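Local coordinates for archeaosine synthase QueF-Like (Pyrobaculum calidifontis, PDB 5K0P), which catalyses the last step of archaeosine biosynthesis, using free ammonium to turn the nitrile of preQ0-modified tRNA into a formamidine group, at the interface of chains A and B. Coordinates in Å, arbitrary orientation; residue numbers count along the deposited sequence, not the author numbering. Chains: chain A/B, Archeaosine synthase QueF-Like.

The interface of chains A and B. Residues chain A 11-13, 45; chain B 93-96.
Strand 10-20 of chain A runs antiparallel to strand 93-102 of chain B, and the start of helix 45-53 of chain A packs against the same B strand. This is an edge-to-edge strand pairing of the tunnel fold (T-fold), which continues a beta sheet from one subunit into the next. The enzyme is a homodecamer of two facing pentamers, and pairing of this kind probably helps close each ring.

A:Arg12 and B:Glu96 are joined by a reciprocal pair of backbone hydrogen bonds. A:Arg12 N donates to B:Glu96 O at 2.8 Å. B:Glu96 N donates back to A:Arg12 O, nearly straight at 171°. On one face of the sheet their side chains pass at a slant, CB against CB, with the guanidinium and carboxylate planes turned 43° apart. The aliphatic CD of A:Arg12 lies 3.7 Å from the carboxylate OE1 of B:Glu96. The guanidinium NE stays 4.4 Å from that oxygen, so the opposite charges may attract without a salt bridge.

On the other face the contacts are apolar. A:Leu13 runs alongside B:Val95 off the same face, CD2 of the leucine 3.7 Å from CG1 of the valine. B:Val95 holds CG1 anti to its backbone nitrogen (chi1 -171°), which leaves CG2 to meet A:Ile45 CD1 tip to tip at 3.9 Å. An alanine at B:Val95 would lack both branches, which would probably leave A:Leu13 CD2 and A:Ile45 CD1 without their apolar partner from chain B. The CG2 branch of A:Ile45 touches B:Val93 CG2 at 3.7 Å, while B:Val93 CG1 faces A:Leu13 CB. A:Ile45 opens helix 45-53 and belongs to the substrate-binding site shared by adjacent subunits; its packing may help hold that end in place.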
loop_
_atom_site.group_PDB
_atom_site.type_symbol
_atom_site.label_atom_id
_atom_site.label_comp_id
_atom_site.label_asym_id
_atom_site.label_seq_id
_atom_site.Cartn_x
_atom_site.Cartn_y
_atom_site.Cartn_z
ATOM N N VAL A 11 -17.260 -10.919 17.268
ATOM C CA VAL A 11 -15.838 -11.143 17.419
ATOM C C VAL A 11 -15.281 -11.670 16.114
ATOM O O VAL A 11 -15.930 -12.482 15.480
ATOM C CB VAL A 11 -15.577 -12.158 18.545
ATOM C CG1 VAL A 11 -14.087 -12.492 18.677
ATOM C CG2 VAL A 11 -16.088 -11.687 19.878
ATOM N N ARG A 12 -14.099 -11.179 15.737
ATOM C CA ARG A 12 -13.400 -11.601 14.549
ATOM C C ARG A 12 -12.056 -12.118 15.007
ATOM O O ARG A 12 -11.347 -11.424 15.764
ATOM C CB ARG A 12 -13.266 -10.450 13.546
ATOM C CG ARG A 12 -14.623 -9.958 12.982
ATOM C CD ARG A 12 -14.578 -8.937 11.793
ATOM N NE ARG A 12 -15.910 -8.408 11.446
ATOM C CZ ARG A 12 -16.470 -8.470 10.239
ATOM N NH1 ARG A 12 -17.666 -8.027 10.063
ATOM N NH2 ARG A 12 -15.840 -8.990 9.223
ATOM N N LEU A 13 -11.716 -13.328 14.575
ATOM C CA LEU A 13 -10.376 -13.920 14.864
ATOM C C LEU A 13 -9.706 -14.313 13.601
ATOM O O LEU A 13 -10.372 -14.777 12.695
ATOM C CB LEU A 13 -10.477 -15.112 15.773
ATOM C CG LEU A 13 -11.330 -14.883 16.968
ATOM C CD1 LEU A 13 -11.810 -16.223 17.536
ATOM C CD2 LEU A 13 -10.574 -14.042 17.982
ATOM N N ILE A 45 -9.364 -17.259 23.257
ATOM C CA ILE A 45 -8.469 -17.235 22.147
ATOM C C ILE A 45 -7.613 -18.467 22.157
ATOM O O ILE A 45 -7.251 -19.008 21.107
ATOM C CB ILE A 45 -7.564 -16.026 22.213
ATOM C CG1 ILE A 45 -8.358 -14.730 22.220
ATOM C CG2 ILE A 45 -6.639 -16.026 21.019
ATOM C CD1 ILE A 45 -9.338 -14.664 21.085
ATOM N N VAL B 93 -2.838 -14.485 17.101
ATOM C CA VAL B 93 -4.200 -14.371 16.616
ATOM C C VAL B 93 -4.524 -12.872 16.609
ATOM O O VAL B 93 -4.373 -12.164 17.613
ATOM C CB VAL B 93 -5.194 -15.085 17.512
ATOM C CG1 VAL B 93 -6.589 -15.012 16.893
ATOM C CG2 VAL B 93 -4.813 -16.547 17.809
ATOM N N GLU B 94 -4.949 -12.409 15.464
ATOM C CA GLU B 94 -5.489 -11.055 15.302
ATOM C C GLU B 94 -6.943 -11.087 15.743
ATOM O O GLU B 94 -7.753 -11.839 15.147
ATOM C CB GLU B 94 -5.377 -10.610 13.845
ATOM C CG GLU B 94 -3.934 -10.402 13.355
ATOM C CD GLU B 94 -3.813 -10.237 11.860
ATOM O OE1 GLU B 94 -4.524 -9.481 11.209
ATOM O OE2 GLU B 94 -2.994 -10.895 11.297
ATOM N N VAL B 95 -7.259 -10.281 16.739
ATOM C CA VAL B 95 -8.574 -10.266 17.373
ATOM C C VAL B 95 -9.266 -8.934 17.157
ATOM O O VAL B 95 -8.672 -7.888 17.376
ATOM C CB VAL B 95 -8.454 -10.533 18.866
ATOM C CG1 VAL B 95 -9.824 -10.730 19.480
ATOM C CG2 VAL B 95 -7.580 -11.792 19.134
ATOM N N GLU B 96 -10.520 -8.968 16.733
ATOM C CA GLU B 96 -11.354 -7.782 16.839
ATOM C C GLU B 96 -12.586 -8.056 17.578
ATOM O O GLU B 96 -13.281 -9.001 17.233
ATOM C CB GLU B 96 -11.834 -7.274 15.486
ATOM C CG GLU B 96 -10.757 -7.061 14.513
ATOM C CD GLU B 96 -11.215 -6.393 13.235
ATOM O OE1 GLU B 96 -12.446 -6.150 12.944
ATOM O OE2 GLU B 96 -10.238 -6.141 12.547
#